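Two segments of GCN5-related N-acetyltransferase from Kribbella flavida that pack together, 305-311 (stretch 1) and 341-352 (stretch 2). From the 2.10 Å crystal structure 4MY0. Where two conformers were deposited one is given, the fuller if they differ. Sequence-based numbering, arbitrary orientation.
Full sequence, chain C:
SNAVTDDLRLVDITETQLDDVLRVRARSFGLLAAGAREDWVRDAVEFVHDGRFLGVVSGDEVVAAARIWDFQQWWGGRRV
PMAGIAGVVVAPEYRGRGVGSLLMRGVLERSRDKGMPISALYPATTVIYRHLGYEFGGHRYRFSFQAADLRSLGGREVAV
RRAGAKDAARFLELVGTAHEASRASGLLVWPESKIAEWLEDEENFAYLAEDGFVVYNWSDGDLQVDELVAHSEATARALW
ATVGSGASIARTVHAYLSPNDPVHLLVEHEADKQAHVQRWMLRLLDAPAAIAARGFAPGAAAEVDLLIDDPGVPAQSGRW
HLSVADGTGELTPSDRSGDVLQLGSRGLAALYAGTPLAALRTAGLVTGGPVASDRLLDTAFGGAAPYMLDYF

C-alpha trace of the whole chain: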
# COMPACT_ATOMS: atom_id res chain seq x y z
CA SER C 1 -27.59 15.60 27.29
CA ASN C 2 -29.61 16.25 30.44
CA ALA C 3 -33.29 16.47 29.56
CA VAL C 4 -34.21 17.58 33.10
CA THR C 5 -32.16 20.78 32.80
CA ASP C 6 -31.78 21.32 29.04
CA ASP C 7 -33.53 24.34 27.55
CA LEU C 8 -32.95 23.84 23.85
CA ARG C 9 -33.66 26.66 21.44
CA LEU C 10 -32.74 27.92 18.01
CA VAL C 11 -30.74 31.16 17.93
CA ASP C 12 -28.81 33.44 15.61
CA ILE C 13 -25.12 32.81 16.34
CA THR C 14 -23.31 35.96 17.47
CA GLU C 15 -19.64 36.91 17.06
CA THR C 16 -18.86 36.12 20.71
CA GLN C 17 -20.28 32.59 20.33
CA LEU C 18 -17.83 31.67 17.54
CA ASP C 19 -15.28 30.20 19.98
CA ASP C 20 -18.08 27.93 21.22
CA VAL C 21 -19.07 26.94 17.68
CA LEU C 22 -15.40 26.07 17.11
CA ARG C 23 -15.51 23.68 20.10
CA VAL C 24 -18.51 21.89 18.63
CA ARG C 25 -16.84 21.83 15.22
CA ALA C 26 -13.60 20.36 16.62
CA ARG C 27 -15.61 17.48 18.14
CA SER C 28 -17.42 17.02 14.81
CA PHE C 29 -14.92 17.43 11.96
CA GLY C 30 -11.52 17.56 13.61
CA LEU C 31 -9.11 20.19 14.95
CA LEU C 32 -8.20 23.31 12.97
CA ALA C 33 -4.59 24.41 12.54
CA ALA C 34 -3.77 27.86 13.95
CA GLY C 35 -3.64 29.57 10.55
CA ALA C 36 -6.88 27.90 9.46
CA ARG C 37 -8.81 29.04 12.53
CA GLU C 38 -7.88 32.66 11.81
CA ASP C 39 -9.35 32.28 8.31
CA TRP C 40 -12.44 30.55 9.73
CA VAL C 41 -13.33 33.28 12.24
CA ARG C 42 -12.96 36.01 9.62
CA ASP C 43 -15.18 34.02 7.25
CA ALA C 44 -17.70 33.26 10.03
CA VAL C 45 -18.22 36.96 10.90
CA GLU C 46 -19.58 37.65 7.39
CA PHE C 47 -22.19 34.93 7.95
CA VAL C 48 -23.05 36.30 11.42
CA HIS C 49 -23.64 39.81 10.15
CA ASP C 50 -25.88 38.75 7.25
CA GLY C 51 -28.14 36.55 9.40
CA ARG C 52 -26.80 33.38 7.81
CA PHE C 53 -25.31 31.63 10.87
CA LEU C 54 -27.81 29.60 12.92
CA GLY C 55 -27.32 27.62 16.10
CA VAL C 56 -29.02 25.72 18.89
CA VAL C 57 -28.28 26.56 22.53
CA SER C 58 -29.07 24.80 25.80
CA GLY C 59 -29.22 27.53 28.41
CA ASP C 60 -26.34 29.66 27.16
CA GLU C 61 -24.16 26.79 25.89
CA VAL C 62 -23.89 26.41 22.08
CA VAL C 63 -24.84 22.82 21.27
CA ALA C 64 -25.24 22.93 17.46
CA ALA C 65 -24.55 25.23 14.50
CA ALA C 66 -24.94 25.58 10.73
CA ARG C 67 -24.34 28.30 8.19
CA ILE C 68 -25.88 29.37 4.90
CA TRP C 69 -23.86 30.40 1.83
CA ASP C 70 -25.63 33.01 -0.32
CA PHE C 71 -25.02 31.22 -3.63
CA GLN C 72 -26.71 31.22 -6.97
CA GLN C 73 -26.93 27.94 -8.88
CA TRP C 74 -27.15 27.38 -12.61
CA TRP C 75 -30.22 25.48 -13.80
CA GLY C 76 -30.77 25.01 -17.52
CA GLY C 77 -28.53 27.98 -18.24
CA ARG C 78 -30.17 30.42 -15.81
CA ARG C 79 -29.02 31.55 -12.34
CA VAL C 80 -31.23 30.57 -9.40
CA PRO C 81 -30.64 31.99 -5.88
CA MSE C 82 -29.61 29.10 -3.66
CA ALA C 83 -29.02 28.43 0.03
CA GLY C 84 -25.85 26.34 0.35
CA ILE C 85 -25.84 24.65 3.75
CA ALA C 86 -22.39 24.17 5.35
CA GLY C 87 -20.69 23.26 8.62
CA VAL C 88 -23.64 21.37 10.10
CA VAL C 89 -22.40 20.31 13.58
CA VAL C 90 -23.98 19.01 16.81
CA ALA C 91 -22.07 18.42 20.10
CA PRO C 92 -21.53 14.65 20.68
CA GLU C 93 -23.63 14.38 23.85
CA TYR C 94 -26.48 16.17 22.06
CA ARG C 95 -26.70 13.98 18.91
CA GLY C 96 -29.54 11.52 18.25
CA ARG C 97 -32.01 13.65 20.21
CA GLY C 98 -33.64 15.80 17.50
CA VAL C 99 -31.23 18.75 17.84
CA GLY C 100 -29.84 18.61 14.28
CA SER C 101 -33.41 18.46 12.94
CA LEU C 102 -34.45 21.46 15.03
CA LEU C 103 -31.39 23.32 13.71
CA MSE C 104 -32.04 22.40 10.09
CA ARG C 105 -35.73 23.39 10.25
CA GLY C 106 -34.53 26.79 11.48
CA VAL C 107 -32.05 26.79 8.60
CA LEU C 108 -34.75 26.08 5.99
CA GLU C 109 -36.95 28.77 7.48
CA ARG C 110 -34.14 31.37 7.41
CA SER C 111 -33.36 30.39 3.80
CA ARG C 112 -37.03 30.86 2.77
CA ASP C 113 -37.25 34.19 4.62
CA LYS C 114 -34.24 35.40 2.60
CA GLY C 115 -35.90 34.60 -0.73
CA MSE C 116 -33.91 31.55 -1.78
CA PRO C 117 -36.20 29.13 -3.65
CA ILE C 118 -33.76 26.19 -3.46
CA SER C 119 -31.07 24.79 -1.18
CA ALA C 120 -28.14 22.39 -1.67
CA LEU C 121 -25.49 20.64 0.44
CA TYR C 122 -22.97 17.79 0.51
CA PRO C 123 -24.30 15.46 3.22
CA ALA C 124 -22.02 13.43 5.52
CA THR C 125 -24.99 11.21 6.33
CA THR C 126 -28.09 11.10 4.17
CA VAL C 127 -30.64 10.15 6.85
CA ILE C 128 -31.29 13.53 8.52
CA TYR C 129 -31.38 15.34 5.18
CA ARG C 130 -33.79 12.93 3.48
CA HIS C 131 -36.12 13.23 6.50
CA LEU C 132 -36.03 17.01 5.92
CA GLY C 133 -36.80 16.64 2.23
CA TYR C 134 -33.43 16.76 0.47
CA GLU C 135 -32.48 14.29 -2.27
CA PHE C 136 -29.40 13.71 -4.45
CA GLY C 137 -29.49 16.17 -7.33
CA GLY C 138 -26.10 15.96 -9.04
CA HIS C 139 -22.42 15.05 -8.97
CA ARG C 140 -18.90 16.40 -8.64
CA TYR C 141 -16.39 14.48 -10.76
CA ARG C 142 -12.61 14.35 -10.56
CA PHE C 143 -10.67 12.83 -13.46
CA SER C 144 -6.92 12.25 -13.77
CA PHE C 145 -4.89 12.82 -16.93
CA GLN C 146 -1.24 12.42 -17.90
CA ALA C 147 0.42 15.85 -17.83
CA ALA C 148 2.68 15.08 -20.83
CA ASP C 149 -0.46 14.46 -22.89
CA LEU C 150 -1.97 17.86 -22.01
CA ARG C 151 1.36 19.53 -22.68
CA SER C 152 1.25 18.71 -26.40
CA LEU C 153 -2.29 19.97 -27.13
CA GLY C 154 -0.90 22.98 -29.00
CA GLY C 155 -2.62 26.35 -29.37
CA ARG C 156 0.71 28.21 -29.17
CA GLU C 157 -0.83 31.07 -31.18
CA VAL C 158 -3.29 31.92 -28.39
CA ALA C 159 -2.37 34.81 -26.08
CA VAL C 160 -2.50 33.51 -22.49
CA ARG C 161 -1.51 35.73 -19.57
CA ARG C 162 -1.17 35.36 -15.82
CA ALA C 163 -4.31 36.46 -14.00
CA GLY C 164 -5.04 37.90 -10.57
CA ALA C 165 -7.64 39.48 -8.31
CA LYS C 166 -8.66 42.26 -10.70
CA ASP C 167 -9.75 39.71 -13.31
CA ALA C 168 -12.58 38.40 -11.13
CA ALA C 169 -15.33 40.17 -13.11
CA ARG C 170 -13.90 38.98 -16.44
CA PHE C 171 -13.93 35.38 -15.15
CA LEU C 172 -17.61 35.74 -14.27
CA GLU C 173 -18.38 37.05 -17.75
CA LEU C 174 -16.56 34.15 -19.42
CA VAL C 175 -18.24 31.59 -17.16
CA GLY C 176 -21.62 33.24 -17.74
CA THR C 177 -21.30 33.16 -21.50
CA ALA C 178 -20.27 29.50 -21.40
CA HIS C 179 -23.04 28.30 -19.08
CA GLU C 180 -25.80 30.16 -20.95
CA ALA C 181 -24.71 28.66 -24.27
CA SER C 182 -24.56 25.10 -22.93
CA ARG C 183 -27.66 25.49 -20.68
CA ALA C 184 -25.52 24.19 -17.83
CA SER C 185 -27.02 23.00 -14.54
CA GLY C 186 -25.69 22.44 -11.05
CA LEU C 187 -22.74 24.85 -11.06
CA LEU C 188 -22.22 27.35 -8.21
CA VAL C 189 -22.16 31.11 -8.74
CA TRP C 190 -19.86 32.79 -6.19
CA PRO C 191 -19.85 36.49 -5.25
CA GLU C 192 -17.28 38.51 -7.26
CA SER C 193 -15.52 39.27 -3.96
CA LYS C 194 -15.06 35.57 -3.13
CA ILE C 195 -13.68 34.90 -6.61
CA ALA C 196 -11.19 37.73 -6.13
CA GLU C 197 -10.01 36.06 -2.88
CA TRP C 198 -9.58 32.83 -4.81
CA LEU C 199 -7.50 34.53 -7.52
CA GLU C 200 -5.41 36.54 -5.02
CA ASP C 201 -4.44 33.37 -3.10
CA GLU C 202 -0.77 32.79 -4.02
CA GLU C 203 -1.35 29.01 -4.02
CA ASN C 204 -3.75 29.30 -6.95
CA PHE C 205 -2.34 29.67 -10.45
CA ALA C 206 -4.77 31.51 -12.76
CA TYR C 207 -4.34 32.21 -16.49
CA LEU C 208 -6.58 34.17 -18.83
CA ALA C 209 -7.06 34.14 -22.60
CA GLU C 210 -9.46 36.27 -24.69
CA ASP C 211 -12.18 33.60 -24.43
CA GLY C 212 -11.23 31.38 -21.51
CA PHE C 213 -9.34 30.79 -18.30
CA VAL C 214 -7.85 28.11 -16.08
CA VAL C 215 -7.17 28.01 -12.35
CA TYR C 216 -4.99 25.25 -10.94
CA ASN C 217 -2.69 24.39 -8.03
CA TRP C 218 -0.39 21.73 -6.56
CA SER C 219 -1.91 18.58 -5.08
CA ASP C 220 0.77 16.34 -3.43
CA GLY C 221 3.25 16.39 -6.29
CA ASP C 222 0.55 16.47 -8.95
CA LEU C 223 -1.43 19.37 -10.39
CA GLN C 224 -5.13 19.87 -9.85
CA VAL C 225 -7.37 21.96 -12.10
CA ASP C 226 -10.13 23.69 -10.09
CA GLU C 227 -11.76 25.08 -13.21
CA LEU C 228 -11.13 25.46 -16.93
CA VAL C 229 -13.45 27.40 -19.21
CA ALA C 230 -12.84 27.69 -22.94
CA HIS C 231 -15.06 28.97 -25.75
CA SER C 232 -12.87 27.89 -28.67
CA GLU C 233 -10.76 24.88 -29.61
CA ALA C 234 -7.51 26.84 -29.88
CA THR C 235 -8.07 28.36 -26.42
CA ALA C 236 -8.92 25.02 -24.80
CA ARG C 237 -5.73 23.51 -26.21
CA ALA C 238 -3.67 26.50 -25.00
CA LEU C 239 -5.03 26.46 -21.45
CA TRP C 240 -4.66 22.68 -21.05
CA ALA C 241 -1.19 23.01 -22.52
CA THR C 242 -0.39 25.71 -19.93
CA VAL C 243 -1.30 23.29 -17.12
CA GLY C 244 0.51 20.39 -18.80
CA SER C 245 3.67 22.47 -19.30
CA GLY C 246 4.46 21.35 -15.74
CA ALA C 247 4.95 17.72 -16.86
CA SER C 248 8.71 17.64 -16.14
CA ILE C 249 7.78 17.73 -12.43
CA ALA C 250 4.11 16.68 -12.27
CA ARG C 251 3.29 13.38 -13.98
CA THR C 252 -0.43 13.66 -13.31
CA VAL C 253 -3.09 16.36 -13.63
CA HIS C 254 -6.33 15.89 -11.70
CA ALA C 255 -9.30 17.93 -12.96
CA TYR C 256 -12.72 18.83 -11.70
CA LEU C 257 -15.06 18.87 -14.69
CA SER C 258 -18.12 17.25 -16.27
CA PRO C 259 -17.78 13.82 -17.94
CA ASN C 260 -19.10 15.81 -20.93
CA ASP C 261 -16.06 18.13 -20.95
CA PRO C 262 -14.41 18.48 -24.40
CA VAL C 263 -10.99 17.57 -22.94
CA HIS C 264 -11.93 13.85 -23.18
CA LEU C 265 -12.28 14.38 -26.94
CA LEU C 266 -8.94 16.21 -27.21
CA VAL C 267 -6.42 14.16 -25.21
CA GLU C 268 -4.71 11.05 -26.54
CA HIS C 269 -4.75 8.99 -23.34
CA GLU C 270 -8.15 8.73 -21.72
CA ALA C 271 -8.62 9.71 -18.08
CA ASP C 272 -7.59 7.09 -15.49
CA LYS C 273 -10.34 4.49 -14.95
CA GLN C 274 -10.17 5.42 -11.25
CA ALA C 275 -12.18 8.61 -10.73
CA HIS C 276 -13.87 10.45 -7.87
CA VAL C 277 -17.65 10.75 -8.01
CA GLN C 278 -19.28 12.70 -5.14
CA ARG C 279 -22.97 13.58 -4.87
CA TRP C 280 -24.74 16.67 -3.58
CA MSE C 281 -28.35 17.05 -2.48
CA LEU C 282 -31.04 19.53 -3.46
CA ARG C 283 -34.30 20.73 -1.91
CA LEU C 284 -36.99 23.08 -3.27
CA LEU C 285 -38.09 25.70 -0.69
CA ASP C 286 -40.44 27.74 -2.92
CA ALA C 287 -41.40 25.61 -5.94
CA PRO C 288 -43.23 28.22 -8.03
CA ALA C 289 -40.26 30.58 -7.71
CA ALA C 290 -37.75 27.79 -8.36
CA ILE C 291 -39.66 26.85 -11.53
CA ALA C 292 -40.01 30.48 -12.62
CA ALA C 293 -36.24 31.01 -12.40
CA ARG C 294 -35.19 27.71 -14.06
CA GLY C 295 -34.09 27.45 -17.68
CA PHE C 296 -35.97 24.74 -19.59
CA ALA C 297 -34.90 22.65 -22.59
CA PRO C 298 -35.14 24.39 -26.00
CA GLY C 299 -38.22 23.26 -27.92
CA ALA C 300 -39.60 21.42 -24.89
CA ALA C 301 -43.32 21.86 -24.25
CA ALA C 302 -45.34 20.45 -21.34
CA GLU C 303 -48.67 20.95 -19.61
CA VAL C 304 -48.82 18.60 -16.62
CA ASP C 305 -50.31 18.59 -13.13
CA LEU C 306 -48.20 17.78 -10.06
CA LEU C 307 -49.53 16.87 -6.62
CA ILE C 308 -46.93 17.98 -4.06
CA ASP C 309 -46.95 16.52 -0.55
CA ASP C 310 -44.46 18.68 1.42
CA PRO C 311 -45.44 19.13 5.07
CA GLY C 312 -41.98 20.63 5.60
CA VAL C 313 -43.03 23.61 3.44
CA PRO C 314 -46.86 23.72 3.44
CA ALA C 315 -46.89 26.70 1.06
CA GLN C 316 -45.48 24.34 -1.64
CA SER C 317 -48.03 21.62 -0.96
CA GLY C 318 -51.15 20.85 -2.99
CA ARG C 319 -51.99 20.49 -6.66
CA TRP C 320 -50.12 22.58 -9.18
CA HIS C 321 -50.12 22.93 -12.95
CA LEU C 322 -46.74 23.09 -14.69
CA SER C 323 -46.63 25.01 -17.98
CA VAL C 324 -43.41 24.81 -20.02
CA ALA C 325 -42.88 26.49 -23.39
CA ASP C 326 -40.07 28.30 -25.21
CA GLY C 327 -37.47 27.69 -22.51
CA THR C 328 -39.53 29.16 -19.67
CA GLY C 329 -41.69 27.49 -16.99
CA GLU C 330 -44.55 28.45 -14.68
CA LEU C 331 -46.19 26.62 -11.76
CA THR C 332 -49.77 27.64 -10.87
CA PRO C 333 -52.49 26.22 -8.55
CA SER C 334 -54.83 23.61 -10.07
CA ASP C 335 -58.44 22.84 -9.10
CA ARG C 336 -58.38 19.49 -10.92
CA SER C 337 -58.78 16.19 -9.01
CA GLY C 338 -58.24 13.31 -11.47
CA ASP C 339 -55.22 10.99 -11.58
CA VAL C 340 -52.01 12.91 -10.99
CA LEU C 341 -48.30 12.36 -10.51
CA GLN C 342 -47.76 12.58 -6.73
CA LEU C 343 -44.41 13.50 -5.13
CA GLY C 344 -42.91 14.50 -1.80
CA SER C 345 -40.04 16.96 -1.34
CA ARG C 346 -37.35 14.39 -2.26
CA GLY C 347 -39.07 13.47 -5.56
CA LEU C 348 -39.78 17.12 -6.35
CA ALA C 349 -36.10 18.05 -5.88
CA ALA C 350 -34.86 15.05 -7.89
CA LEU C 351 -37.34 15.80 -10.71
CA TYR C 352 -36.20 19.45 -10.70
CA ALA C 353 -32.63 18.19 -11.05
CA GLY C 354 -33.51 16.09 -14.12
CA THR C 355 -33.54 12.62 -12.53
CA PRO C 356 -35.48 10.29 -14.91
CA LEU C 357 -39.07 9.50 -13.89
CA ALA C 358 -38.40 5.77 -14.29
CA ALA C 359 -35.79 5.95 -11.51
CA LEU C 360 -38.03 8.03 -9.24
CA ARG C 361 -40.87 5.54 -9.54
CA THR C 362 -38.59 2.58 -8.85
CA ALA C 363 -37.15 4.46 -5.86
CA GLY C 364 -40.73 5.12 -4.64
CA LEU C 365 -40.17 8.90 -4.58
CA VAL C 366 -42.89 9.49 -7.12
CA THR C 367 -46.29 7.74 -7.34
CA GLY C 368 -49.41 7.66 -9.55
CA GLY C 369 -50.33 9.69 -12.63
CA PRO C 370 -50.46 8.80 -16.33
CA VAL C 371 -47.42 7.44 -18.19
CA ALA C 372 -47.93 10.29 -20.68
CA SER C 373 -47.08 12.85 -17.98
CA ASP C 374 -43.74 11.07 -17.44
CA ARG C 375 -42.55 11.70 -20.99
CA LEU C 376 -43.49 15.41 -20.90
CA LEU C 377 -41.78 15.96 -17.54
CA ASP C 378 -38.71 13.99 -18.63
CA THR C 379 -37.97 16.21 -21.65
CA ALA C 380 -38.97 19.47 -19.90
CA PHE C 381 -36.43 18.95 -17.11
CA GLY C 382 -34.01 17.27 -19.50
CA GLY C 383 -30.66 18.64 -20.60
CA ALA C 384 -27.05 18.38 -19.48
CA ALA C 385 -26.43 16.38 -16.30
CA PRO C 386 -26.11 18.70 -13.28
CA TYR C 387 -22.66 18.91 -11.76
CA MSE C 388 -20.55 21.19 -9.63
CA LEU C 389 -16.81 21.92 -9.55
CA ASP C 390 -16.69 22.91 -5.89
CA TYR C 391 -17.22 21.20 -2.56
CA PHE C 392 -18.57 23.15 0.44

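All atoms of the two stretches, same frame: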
# COMPACT_ATOMS: atom_id res chain seq x y z
N ASP C 305 -50.07 18.34 -14.56
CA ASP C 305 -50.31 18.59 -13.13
C ASP C 305 -49.35 17.82 -12.22
O ASP C 305 -48.91 16.71 -12.56
CB ASP C 305 -51.77 18.27 -12.77
CG ASP C 305 -52.73 19.44 -13.07
OD1 ASP C 305 -52.34 20.37 -13.82
OD2 ASP C 305 -53.87 19.43 -12.56
N LEU C 306 -49.01 18.42 -11.09
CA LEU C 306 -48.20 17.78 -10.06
C LEU C 306 -48.93 17.91 -8.73
O LEU C 306 -49.43 18.99 -8.40
CB LEU C 306 -46.85 18.48 -9.93
CG LEU C 306 -46.01 18.58 -11.19
CD1 LEU C 306 -44.70 19.30 -10.89
CD2 LEU C 306 -45.75 17.18 -11.76
N LEU C 307 -48.99 16.82 -7.98
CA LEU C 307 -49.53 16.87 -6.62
C LEU C 307 -48.35 16.80 -5.65
O LEU C 307 -47.67 15.78 -5.56
CB LEU C 307 -50.52 15.73 -6.35
CG LEU C 307 -51.10 15.72 -4.94
CD1 LEU C 307 -51.81 17.05 -4.63
CD2 LEU C 307 -52.05 14.55 -4.74
N ILE C 308 -48.09 17.90 -4.96
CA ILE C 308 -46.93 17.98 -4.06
C ILE C 308 -47.35 17.78 -2.61
O ILE C 308 -48.21 18.49 -2.09
CB ILE C 308 -46.22 19.35 -4.19
CG1 ILE C 308 -45.63 19.54 -5.60
CG2 ILE C 308 -45.13 19.50 -3.13
CD1 ILE C 308 -45.08 20.96 -5.85
N ASP C 309 -46.73 16.80 -1.96
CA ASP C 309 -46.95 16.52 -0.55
C ASP C 309 -45.70 16.94 0.22
O ASP C 309 -44.78 16.14 0.39
CB ASP C 309 -47.20 15.01 -0.38
CG ASP C 309 -47.32 14.59 1.08
OD1 ASP C 309 -47.03 13.42 1.38
OD2 ASP C 309 -47.71 15.43 1.92
N ASP C 310 -45.64 18.20 0.68
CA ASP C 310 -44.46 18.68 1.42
C ASP C 310 -44.86 19.36 2.72
O ASP C 310 -45.03 20.58 2.77
CB ASP C 310 -43.59 19.61 0.56
CG ASP C 310 -42.30 20.07 1.28
OD1 ASP C 310 -41.63 20.98 0.74
OD2 ASP C 310 -41.97 19.52 2.37
N PRO C 311 -45.01 18.56 3.79
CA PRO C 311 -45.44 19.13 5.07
C PRO C 311 -44.31 19.94 5.71
O PRO C 311 -44.57 20.70 6.64
CB PRO C 311 -45.78 17.89 5.90
CG PRO C 311 -44.93 16.80 5.32
CD PRO C 311 -44.81 17.10 3.85
N LEU C 341 -49.60 12.70 -11.06
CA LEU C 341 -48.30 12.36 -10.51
C LEU C 341 -48.18 12.98 -9.11
O LEU C 341 -48.34 14.20 -8.94
CB LEU C 341 -47.19 12.88 -11.41
CG LEU C 341 -45.78 12.56 -10.92
CD1 LEU C 341 -45.38 11.22 -11.46
CD2 LEU C 341 -44.78 13.62 -11.32
N GLN C 342 -47.89 12.14 -8.12
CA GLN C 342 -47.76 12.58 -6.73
C GLN C 342 -46.30 12.47 -6.28
O GLN C 342 -45.65 11.46 -6.54
CB GLN C 342 -48.66 11.73 -5.83
CG GLN C 342 -50.12 11.75 -6.26
CD GLN C 342 -50.81 10.41 -6.09
OE1 GLN C 342 -50.52 9.66 -5.17
NE2 GLN C 342 -51.73 10.10 -7.00
N LEU C 343 -45.79 13.51 -5.63
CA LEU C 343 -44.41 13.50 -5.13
C LEU C 343 -44.26 14.23 -3.80
O LEU C 343 -45.01 15.16 -3.50
CB LEU C 343 -43.42 14.11 -6.12
CG LEU C 343 -43.80 14.82 -7.41
CD1 LEU C 343 -44.60 16.07 -7.15
CD2 LEU C 343 -42.51 15.16 -8.16
N GLY C 344 -43.28 13.80 -3.02
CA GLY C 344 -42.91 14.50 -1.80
C GLY C 344 -41.79 15.46 -2.15
O GLY C 344 -41.48 15.64 -3.33
N SER C 345 -41.15 16.04 -1.13
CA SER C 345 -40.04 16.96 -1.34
C SER C 345 -38.83 16.31 -2.04
O SER C 345 -38.22 16.93 -2.93
CB SER C 345 -39.60 17.59 -0.02
OG SER C 345 -38.44 18.39 -0.19
N ARG C 346 -38.47 15.10 -1.64
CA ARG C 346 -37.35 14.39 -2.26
C ARG C 346 -37.58 14.19 -3.78
O ARG C 346 -36.69 14.48 -4.59
CB ARG C 346 -37.12 13.04 -1.57
CG ARG C 346 -36.73 13.14 -0.08
CD ARG C 346 -36.71 11.78 0.57
NE ARG C 346 -35.80 10.86 -0.13
CZ ARG C 346 -35.77 9.54 0.07
NH1 ARG C 346 -34.91 8.79 -0.62
NH2 ARG C 346 -36.58 8.95 0.96
N GLY C 347 -38.77 13.73 -4.15
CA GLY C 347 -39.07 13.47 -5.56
C GLY C 347 -39.13 14.77 -6.36
O GLY C 347 -38.65 14.85 -7.50
N LEU C 348 -39.72 15.79 -5.75
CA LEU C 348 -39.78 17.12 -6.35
C LEU C 348 -38.36 17.64 -6.68
O LEU C 348 -38.08 18.05 -7.82
CB LEU C 348 -40.48 18.07 -5.39
CG LEU C 348 -40.64 19.50 -5.87
CD1 LEU C 348 -41.48 19.51 -7.14
CD2 LEU C 348 -41.25 20.38 -4.77
N ALA C 349 -37.49 17.61 -5.68
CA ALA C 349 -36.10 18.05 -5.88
C ALA C 349 -35.38 17.22 -6.96
O ALA C 349 -34.69 17.78 -7.82
CB ALA C 349 -35.34 17.99 -4.56
N ALA C 350 -35.52 15.90 -6.90
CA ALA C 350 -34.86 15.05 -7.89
C ALA C 350 -35.41 15.31 -9.31
O ALA C 350 -34.65 15.36 -10.28
CB ALA C 350 -34.99 13.58 -7.51
N LEU C 351 -36.73 15.47 -9.42
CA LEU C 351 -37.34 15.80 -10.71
C LEU C 351 -36.81 17.13 -11.24
O LEU C 351 -36.47 17.25 -12.43
CB LEU C 351 -38.87 15.85 -10.57
CG LEU C 351 -39.63 16.42 -11.76
CD1 LEU C 351 -39.51 15.47 -12.93
CD2 LEU C 351 -41.11 16.70 -11.44
N TYR C 352 -36.72 18.12 -10.35
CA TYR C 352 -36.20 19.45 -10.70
C TYR C 352 -34.77 19.35 -11.21
O TYR C 352 -34.34 20.13 -12.07
CB TYR C 352 -36.24 20.36 -9.47
CG TYR C 352 -35.86 21.81 -9.72
CD1 TYR C 352 -36.84 22.76 -9.99
CD2 TYR C 352 -34.54 22.24 -9.66
CE1 TYR C 352 -36.52 24.08 -10.22
CE2 TYR C 352 -34.20 23.58 -9.86
CZ TYR C 352 -35.21 24.49 -10.14
OH TYR C 352 -34.92 25.82 -10.36
O HOH W 1 -49.72 14.29 -13.41
O HOH W 2 -42.11 15.46 1.40

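What holds the two strands together? Three backbone hydrogen bonds do, in the pattern of parallel strands whose N-to-C directions differ by 26°. Leu307 N donates to Leu341 O at 2.9 Å, Leu343 N donates to Leu307 O at 2.9 Å, and Asp309 N donates to Leu343 O at 2.8 Å. All three are nearly straight, with N-H...O angles of 167° to 175°. Leu307 and Leu343 each use both their N and O atoms for this ladder, Leu307 reaching to the residues before and after Gln342, and Leu343 to those before and after Ile308.

What happens where the ladder runs out? At each end a water takes the place of a direct bond. Asp305 O and Leu341 N lie 4.3 Å apart, too far to bond, and one water bridges them, donating to Asp305 O at 2.7 Å and accepting from Leu341 N at 2.8 Å. At the other end Asp309 O is 3.9 Å from Ser345 N, and a second water donates to Asp309 O at 2.9 Å and accepts from Ser345 N at 2.8 Å. Each water bridges a pair of backbone atoms too far apart to bond directly, so Asp305 O, Leu341 N, Asp309 O and Ser345 N each have a water as hydrogen-bond partner. CA-H...O contacts accompany the ladder: Gln342 CA lies 3.4 Å from Leu307 O and Ile308 CA 3.5 Å from Leu343 O; at the far end Gly344 CA lies 3.3 Å from Asp309 O, the oxygen that also accepts from the water.

How do the side chains pack on the buried face? Leu306, Ile308, Leu341 and Leu343 share one side of the sheet and form an apolar cluster. Leu306 CD2 meets Leu341 CD2 at 3.7 Å. The side chain of Leu343 bends nearer to the neighbouring strand, with chi1 at 8°, between the usual wells; its CD1 lies 3.9 Å from Ile308 CG1 and 4.3 Å from Leu306 CB, so one methyl touches two residues. On the other face, Leu307 CD2 packs against Gln342 CG at 3.7 Å, using the aliphatic part of a side chain whose end leads away.

How does the helix join the contact? Gly344 occupies the N-cap position, right before the helix, and Gly344 O accepts from Leu348 N at 3.0 Å in the first turn. The helix then brings Leu348 and Leu351, both pointing toward the first strand, over the apolar cluster. Leu348 CD2 reaches Ile308 CD1 at 4.0 Å, while Leu351 CD2 makes a looser contact with Leu306 CD1 at 4.5 Å.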